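DTDP-4-dehydrorhamnose 3,5-epimerase (Sulfolobus tokodaii, PDB 2B9U) probably catalyses epimerization at two ring carbons of a dTDP-4-keto-6-deoxy sugar, a step in the biosynthesis of dTDP-L-rhamnose. Local coordinates at residues A[119-124]-A[150-155]; A[55-60]-A[157-162]. One frame throughout, in Å; residues are numbered along the deposited sequence.

Contact 1: residues A[119-124]-A[150-155]; sequences GFQALE and IDWPIK
The side-chain amide of Q121 grips both backbone polar atoms of I154, closing a two-bond ring much as a residue on a neighbouring antiparallel strand would. This happens where the last residues of strand 116-122, in the middle of a sheet of the cupin jelly roll, meet an irregular loop that runs over it. OE1 of Q121 takes the backbone N-H of I154 at 3.0 Å, and NE2 of Q121 returns a nearly straight bond (167°) to the carbonyl O of the same residue, 3.1 Å away. I154 O lies close to the plane of the Q121 amide, while each donor sits tilted out of the plane of the carbonyl it serves. Q121 gets there with CG anti to the backbone N (chi1 -175°) and an extended chain beyond it. NE2 also bonds to G55 O, so the amide's rotation is fixed from two directions. An alanine here would probably leave the N-H and C=O of I154 without these mates, take one donor from G55 O, and open a gap beside W152 CB and I154 CB.

W152 lies obliquely against the backbone, its CZ3 3.4 Å from Q121 N and its CE3 3.6 Å from Q121 CB. The indole is itself held: NE1 bonds to Y147 O, I150 CG2 covers the centre of one face, and the side chain also touches V83 and L60 on the two flanking strands.

At the far end the contact turns apolar. CD2 of L123 meets CG of P153 at 3.7 Å, the two side chains crossing at about a right angle. I154 reaches in beside them, its CD1 3.6 Å from L123 CA and 3.4 Å from the carbonyl O of A122.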
ATOM      1  N   GLY A 119      12.091  -5.714  12.192  1.00 23.17           N
ATOM      2  CA  GLY A 119      12.134  -7.016  11.563  1.00 22.80           C
ATOM      3  C   GLY A 119      10.843  -7.757  11.801  1.00 22.44           C
ATOM      4  O   GLY A 119       9.994  -7.305  12.568  1.00 21.88           O
ATOM      5  N   PHE A 120      10.694  -8.891  11.126  1.00 22.23           N
ATOM      6  CA  PHE A 120       9.567  -9.780  11.376  1.00 22.96           C
ATOM      7  C   PHE A 120       9.908 -11.198  10.972  1.00 23.15           C
ATOM      8  O   PHE A 120      10.810 -11.413  10.161  1.00 23.00           O
ATOM      9  CB  PHE A 120       8.292  -9.322  10.640  1.00 22.37           C
ATOM     10  CG  PHE A 120       8.406  -9.333   9.132  1.00 22.39           C
ATOM     11  CD1 PHE A 120       8.093 -10.479   8.396  1.00 21.75           C
ATOM     12  CD2 PHE A 120       8.793  -8.190   8.447  1.00 23.61           C
ATOM     13  CE1 PHE A 120       8.172 -10.483   7.017  1.00 23.06           C
ATOM     14  CE2 PHE A 120       8.880  -8.191   7.050  1.00 22.75           C
ATOM     15  CZ  PHE A 120       8.572  -9.327   6.337  1.00 21.28           C
ATOM     16  N   GLN A 121       9.181 -12.151  11.547  1.00 23.64           N
ATOM     17  CA  GLN A 121       9.098 -13.488  10.989  1.00 24.05           C
ATOM     18  C   GLN A 121       7.713 -13.747  10.387  1.00 24.71           C
ATOM     19  O   GLN A 121       6.679 -13.444  11.004  1.00 24.95           O
ATOM     20  CB  GLN A 121       9.447 -14.564  12.019  1.00 24.13           C
ATOM     21  CG  GLN A 121       9.480 -15.972  11.405  1.00 22.38           C
ATOM     22  CD  GLN A 121      10.022 -17.019  12.344  1.00 24.07           C
ATOM     23  OE1 GLN A 121       9.613 -17.111  13.504  1.00 24.04           O
ATOM     24  NE2 GLN A 121      10.934 -17.830  11.843  1.00 23.60           N
ATOM     25  N   ALA A 122       7.701 -14.283   9.167  1.00 24.85           N
ATOM     26  CA  ALA A 122       6.449 -14.719   8.550  1.00 24.70           C
ATOM     27  C   ALA A 122       5.953 -15.991   9.253  1.00 24.76           C
ATOM     28  O   ALA A 122       6.672 -16.996   9.325  1.00 24.40           O
ATOM     29  CB  ALA A 122       6.633 -14.931   7.043  1.00 24.11           C
ATOM     30  N   LEU A 123       4.735 -15.915   9.804  1.00 25.00           N
ATOM     31  CA  LEU A 123       4.116 -17.018  10.524  1.00 25.98           C
ATOM     32  C   LEU A 123       3.395 -17.947   9.539  1.00 26.61           C
ATOM     33  O   LEU A 123       3.219 -19.142   9.778  1.00 26.95           O
ATOM     34  CB  LEU A 123       3.159 -16.475  11.616  1.00 26.10           C
ATOM     35  CG  LEU A 123       3.797 -15.536  12.653  1.00 25.15           C
ATOM     36  CD1 LEU A 123       2.794 -15.054  13.677  1.00 25.51           C
ATOM     37  CD2 LEU A 123       5.003 -16.164  13.377  1.00 25.87           C
ATOM     38  N   GLU A 124       2.993 -17.348   8.429  1.00 26.76           N
ATOM     39  CA  GLU A 124       2.403 -17.991   7.279  1.00 26.94           C
ATOM     40  C   GLU A 124       3.100 -17.293   6.124  1.00 25.79           C
ATOM     41  O   GLU A 124       3.788 -16.280   6.332  1.00 25.96           O
ATOM     42  CB  GLU A 124       0.903 -17.643   7.177  1.00 27.41           C
ATOM     43  CG  GLU A 124      -0.024 -18.270   8.189  1.00 30.74           C
ATOM     44  CD  GLU A 124      -1.482 -17.814   8.019  1.00 35.72           C
ATOM     45  OE1 GLU A 124      -1.881 -17.338   6.919  1.00 36.26           O
ATOM     46  OE2 GLU A 124      -2.241 -17.928   9.011  1.00 40.01           O
ATOM     47  N   ILE A 150      16.314 -11.568  18.948  1.00 30.19           N
ATOM     48  CA  ILE A 150      14.925 -11.860  19.213  1.00 29.74           C
ATOM     49  C   ILE A 150      14.731 -13.359  19.214  1.00 30.40           C
ATOM     50  O   ILE A 150      15.390 -14.084  18.463  1.00 30.35           O
ATOM     51  CB  ILE A 150      14.018 -11.203  18.115  1.00 29.58           C
ATOM     52  CG1 ILE A 150      14.137  -9.663  18.150  1.00 29.94           C
ATOM     53  CG2 ILE A 150      12.568 -11.663  18.219  1.00 28.56           C
ATOM     54  CD1 ILE A 150      13.618  -8.992  19.442  1.00 30.57           C
ATOM     55  N   ASP A 151      13.810 -13.820  20.055  1.00 30.75           N
ATOM     56  CA  ASP A 151      13.422 -15.218  20.094  1.00 31.28           C
ATOM     57  C   ASP A 151      12.186 -15.367  19.200  1.00 31.35           C
ATOM     58  O   ASP A 151      11.101 -14.910  19.538  1.00 31.89           O
ATOM     59  CB  ASP A 151      13.151 -15.618  21.561  1.00 32.19           C
ATOM     60  CG  ASP A 151      12.850 -17.098  21.736  1.00 33.38           C
ATOM     61  OD1 ASP A 151      13.177 -17.913  20.854  1.00 36.00           O
ATOM     62  OD2 ASP A 151      12.276 -17.450  22.781  1.00 37.35           O
ATOM     63  N   TRP A 152      12.387 -15.962  18.027  1.00 31.36           N
ATOM     64  CA  TRP A 152      11.363 -16.122  16.997  1.00 30.98           C
ATOM     65  C   TRP A 152      10.673 -17.472  17.177  1.00 31.75           C
ATOM     66  O   TRP A 152      11.330 -18.437  17.568  1.00 31.51           O
ATOM     67  CB  TRP A 152      12.013 -16.061  15.610  1.00 30.15           C
ATOM     68  CG  TRP A 152      12.737 -14.748  15.321  1.00 28.52           C
ATOM     69  CD1 TRP A 152      14.089 -14.545  15.281  1.00 27.83           C
ATOM     70  CD2 TRP A 152      12.136 -13.480  15.044  1.00 26.88           C
ATOM     71  NE1 TRP A 152      14.366 -13.233  15.003  1.00 27.60           N
ATOM     72  CE2 TRP A 152      13.187 -12.554  14.842  1.00 26.66           C
ATOM     73  CE3 TRP A 152      10.811 -13.035  14.939  1.00 25.71           C
ATOM     74  CZ2 TRP A 152      12.955 -11.209  14.537  1.00 25.62           C
ATOM     75  CZ3 TRP A 152      10.582 -11.696  14.638  1.00 25.18           C
ATOM     76  CH2 TRP A 152      11.650 -10.798  14.447  1.00 23.63           C
ATOM     77  N   PRO A 153       9.354 -17.547  16.896  1.00 32.01           N
ATOM     78  CA  PRO A 153       8.618 -18.806  17.157  1.00 32.53           C
ATOM     79  C   PRO A 153       8.853 -19.966  16.175  1.00 32.77           C
ATOM     80  O   PRO A 153       8.752 -21.132  16.570  1.00 33.26           O
ATOM     81  CB  PRO A 153       7.146 -18.368  17.154  1.00 32.19           C
ATOM     82  CG  PRO A 153       7.116 -17.137  16.310  1.00 32.71           C
ATOM     83  CD  PRO A 153       8.479 -16.483  16.373  1.00 31.53           C
ATOM     84  N   ILE A 154       9.166 -19.669  14.918  1.00 33.05           N
ATOM     85  CA  ILE A 154       9.363 -20.727  13.920  1.00 32.77           C
ATOM     86  C   ILE A 154      10.838 -21.094  13.820  1.00 33.31           C
ATOM     87  O   ILE A 154      11.710 -20.220  13.699  1.00 33.22           O
ATOM     88  CB  ILE A 154       8.736 -20.368  12.553  1.00 33.01           C
ATOM     89  CG1 ILE A 154       7.214 -20.252  12.696  1.00 33.08           C
ATOM     90  CG2 ILE A 154       9.092 -21.414  11.479  1.00 32.31           C
ATOM     91  CD1 ILE A 154       6.540 -19.542  11.547  1.00 30.86           C
ATOM     92  N   LYS A 155      11.080 -22.402  13.884  1.00 33.61           N
ATOM     93  CA  LYS A 155      12.394 -23.010  13.978  1.00 34.24           C
ATOM     94  C   LYS A 155      13.076 -23.053  12.612  1.00 33.58           C
ATOM     95  O   LYS A 155      14.290 -22.846  12.503  1.00 33.78           O
ATOM     96  CB  LYS A 155      12.210 -24.440  14.517  1.00 35.00           C
ATOM     97  CG  LYS A 155      13.461 -25.170  14.978  1.00 37.47           C
ATOM     98  CD  LYS A 155      13.041 -26.408  15.800  1.00 42.14           C
ATOM     99  CE  LYS A 155      12.537 -26.003  17.219  1.00 43.79           C
ATOM    100  NZ  LYS A 155      11.225 -26.643  17.616  1.00 44.52           N
TER

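Contact 2: residues A[55-60]-A[157-162]; sequences GVVRGL and VIISDK
The carbonyl O of G55 is gripped by the backbone N-H of I158 at 3.1 Å, by the side-chain NE2 of Q121, and more softly by the CA-H of V157, whose CA lies 3.3 Å from it. The I158 donor comes in well above the carbonyl plane. With the shorter bond from V57 N to I158 O (2.8 Å, 162° at the hydrogen), it makes a single parallel beta bridge between V56 and I158, a brief addition beside strand 57-63 of the jelly roll. G55 adopts a positive phi (94°), where a CB would collide with the preceding carbonyl, so these backbone angles call for glycine.

Side chains fill both flanks of the bridge. The two methyls of V57 split the work: CG2 meets CG1 of V157 at 3.8 Å, while CG1, anti to the backbone N, lies beside CD1 of I159, the two side chains pointing the same way. V56 turns its CG2 to CB of I158 at 3.6 Å. Beyond them the dimer partner closes in: R24 of the second subunit packs on V56, I158 and S160, and K23 of that subunit bonds to I159 O.

Past the bridge the chain enters helix 161-164, with S160 as N-cap, its OG bonded to D163 N; D163 also takes the N-H of G59, tying the helix back to the strand. Here a water takes over from direct pairing, donating to V57 O at 2.7 Å and accepting from S160 N at 2.9 Å.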
ATOM      1  N   GLY A  55       8.257 -18.826   7.872  1.00 26.43           N
ATOM      2  CA  GLY A  55       9.519 -19.022   8.565  1.00 25.44           C
ATOM      3  C   GLY A  55      10.587 -18.013   8.201  1.00 25.43           C
ATOM      4  O   GLY A  55      11.628 -17.933   8.873  1.00 25.31           O
ATOM      5  N   VAL A  56      10.344 -17.256   7.133  1.00 24.61           N
ATOM      6  CA  VAL A  56      11.292 -16.236   6.694  1.00 24.09           C
ATOM      7  C   VAL A  56      11.461 -15.199   7.801  1.00 24.39           C
ATOM      8  O   VAL A  56      10.481 -14.807   8.433  1.00 24.21           O
ATOM      9  CB  VAL A  56      10.851 -15.582   5.339  1.00 23.68           C
ATOM     10  CG1 VAL A  56      11.506 -14.225   5.124  1.00 22.67           C
ATOM     11  CG2 VAL A  56      11.156 -16.530   4.181  1.00 22.67           C
ATOM     12  N   VAL A  57      12.706 -14.793   8.043  1.00 23.92           N
ATOM     13  CA  VAL A  57      13.011 -13.656   8.895  1.00 23.99           C
ATOM     14  C   VAL A  57      13.675 -12.584   8.045  1.00 24.44           C
ATOM     15  O   VAL A  57      14.585 -12.888   7.268  1.00 24.63           O
ATOM     16  CB  VAL A  57      13.968 -14.062  10.047  1.00 24.43           C
ATOM     17  CG1 VAL A  57      14.405 -12.832  10.848  1.00 24.58           C
ATOM     18  CG2 VAL A  57      13.321 -15.112  10.949  1.00 23.10           C
ATOM     19  N   ARG A  58      13.193 -11.344   8.166  1.00 24.47           N
ATOM     20  CA  ARG A  58      13.814 -10.186   7.551  1.00 24.31           C
ATOM     21  C   ARG A  58      14.049  -9.181   8.672  1.00 24.85           C
ATOM     22  O   ARG A  58      13.123  -8.885   9.421  1.00 24.66           O
ATOM     23  CB  ARG A  58      12.896  -9.553   6.498  1.00 24.02           C
ATOM     24  CG  ARG A  58      12.600 -10.440   5.300  1.00 24.24           C
ATOM     25  CD  ARG A  58      11.602  -9.781   4.353  1.00 22.46           C
ATOM     26  NE  ARG A  58      11.091 -10.719   3.362  1.00 20.85           N
ATOM     27  CZ  ARG A  58      11.527 -10.818   2.106  1.00 20.88           C
ATOM     28  NH1 ARG A  58      12.498 -10.029   1.667  1.00 21.89           N
ATOM     29  NH2 ARG A  58      10.977 -11.700   1.286  1.00 19.04           N
ATOM     30  N   GLY A  59      15.275  -8.666   8.780  1.00 24.42           N
ATOM     31  CA  GLY A  59      15.600  -7.648   9.784  1.00 25.33           C
ATOM     32  C   GLY A  59      16.975  -7.848  10.412  1.00 25.91           C
ATOM     33  O   GLY A  59      17.698  -8.764  10.039  1.00 25.81           O
ATOM     34  N   LEU A  60      17.341  -7.012  11.382  1.00 26.37           N
ATOM     35  CA  LEU A  60      16.501  -5.915  11.867  1.00 26.95           C
ATOM     36  C   LEU A  60      17.083  -4.608  11.307  1.00 27.58           C
ATOM     37  O   LEU A  60      18.187  -4.196  11.686  1.00 27.87           O
ATOM     38  CB  LEU A  60      16.453  -5.912  13.406  1.00 26.69           C
ATOM     39  CG  LEU A  60      16.229  -7.249  14.140  1.00 26.21           C
ATOM     40  CD1 LEU A  60      16.319  -7.112  15.672  1.00 26.49           C
ATOM     41  CD2 LEU A  60      14.907  -7.863  13.759  1.00 25.00           C
ATOM     42  N   VAL A 157      13.922 -21.229  10.159  1.00 30.24           N
ATOM     43  CA  VAL A 157      14.187 -19.850   9.775  1.00 29.54           C
ATOM     44  C   VAL A 157      14.785 -19.779   8.361  1.00 29.35           C
ATOM     45  O   VAL A 157      15.733 -20.516   8.040  1.00 29.09           O
ATOM     46  CB  VAL A 157      15.132 -19.178  10.804  1.00 29.74           C
ATOM     47  CG1 VAL A 157      15.791 -17.900  10.239  1.00 29.52           C
ATOM     48  CG2 VAL A 157      14.399 -18.907  12.131  1.00 30.24           C
ATOM     49  N   ILE A 158      14.213 -18.910   7.528  1.00 28.92           N
ATOM     50  CA  ILE A 158      14.750 -18.618   6.190  1.00 29.08           C
ATOM     51  C   ILE A 158      15.235 -17.167   6.136  1.00 28.90           C
ATOM     52  O   ILE A 158      14.490 -16.233   6.395  1.00 29.28           O
ATOM     53  CB  ILE A 158      13.729 -18.950   5.068  1.00 28.71           C
ATOM     54  CG1 ILE A 158      13.363 -20.439   5.122  1.00 28.99           C
ATOM     55  CG2 ILE A 158      14.270 -18.570   3.674  1.00 28.25           C
ATOM     56  CD1 ILE A 158      12.049 -20.763   4.446  1.00 29.39           C
ATOM     57  N   ILE A 159      16.497 -16.972   5.802  1.00 29.17           N
ATOM     58  CA  ILE A 159      17.112 -15.681   6.042  1.00 29.17           C
ATOM     59  C   ILE A 159      18.219 -15.416   5.024  1.00 29.72           C
ATOM     60  O   ILE A 159      18.853 -16.345   4.540  1.00 30.54           O
ATOM     61  CB  ILE A 159      17.615 -15.597   7.513  1.00 29.08           C
ATOM     62  CG1 ILE A 159      18.116 -14.185   7.846  1.00 29.61           C
ATOM     63  CG2 ILE A 159      18.654 -16.702   7.819  1.00 29.14           C
ATOM     64  CD1 ILE A 159      18.167 -13.882   9.337  1.00 31.44           C
ATOM     65  N   SER A 160      18.435 -14.153   4.689  1.00 29.34           N
ATOM     66  CA  SER A 160      19.381 -13.809   3.643  1.00 29.41           C
ATOM     67  C   SER A 160      20.806 -13.725   4.205  1.00 29.55           C
ATOM     68  O   SER A 160      21.007 -13.512   5.420  1.00 28.75           O
ATOM     69  CB  SER A 160      19.012 -12.470   3.009  1.00 28.82           C
ATOM     70  OG  SER A 160      19.437 -11.421   3.855  1.00 28.63           O
ATOM     71  N   ASP A 161      21.772 -13.894   3.305  1.00 29.57           N
ATOM     72  CA  ASP A 161      23.195 -13.701   3.604  1.00 30.85           C
ATOM     73  C   ASP A 161      23.457 -12.343   4.265  1.00 31.03           C
ATOM     74  O   ASP A 161      24.155 -12.276   5.270  1.00 31.60           O
ATOM     75  CB  ASP A 161      24.047 -13.822   2.328  1.00 30.91           C
ATOM     76  CG  ASP A 161      24.180 -15.260   1.825  1.00 32.15           C
ATOM     77  OD1 ASP A 161      23.627 -16.194   2.445  1.00 32.61           O
ATOM     78  OD2 ASP A 161      24.861 -15.452   0.794  1.00 34.61           O
ATOM     79  N   LYS A 162      22.894 -11.273   3.700  1.00 31.52           N
ATOM     80  CA  LYS A 162      23.004  -9.924   4.275  1.00 31.88           C
ATOM     81  C   LYS A 162      22.537  -9.876   5.722  1.00 32.05           C
ATOM     82  O   LYS A 162      23.192  -9.258   6.576  1.00 31.98           O
ATOM     83  CB  LYS A 162      22.206  -8.906   3.447  1.00 32.41           C
ATOM     84  CG  LYS A 162      23.027  -8.141   2.392  1.00 34.68           C
ATOM     85  CD  LYS A 162      22.147  -7.403   1.359  1.00 36.95           C
ATOM     86  CE  LYS A 162      21.256  -6.318   1.976  1.00 39.34           C
ATOM     87  NZ  LYS A 162      20.175  -5.879   1.007  1.00 39.82           N
TER
HETATM   88  O   HOH W   1      16.480 -12.214   5.529  1.00 21.89           O

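Overall arrangement
From the N terminus, the chain first lays down 55-60, which leads into strand 57-63, and its partner 157-162 arrives only near the C-terminal end, so contact 2 closes a loop of almost a hundred residues. Within that span fall both halves of contact 1: 119-124 at the end of strand 116-122, then 150-155 in the loop after strand 142-144. The smaller loop thus nests in the larger. Strands 57-63 and 116-122 are antiparallel neighbours, and A122 pairs with G55 and V56 where the contacts meet, their centres about 9 Å apart. Together they fasten the connection after strand 142-144, as far as the beginning of helix 161-164, to one sheet.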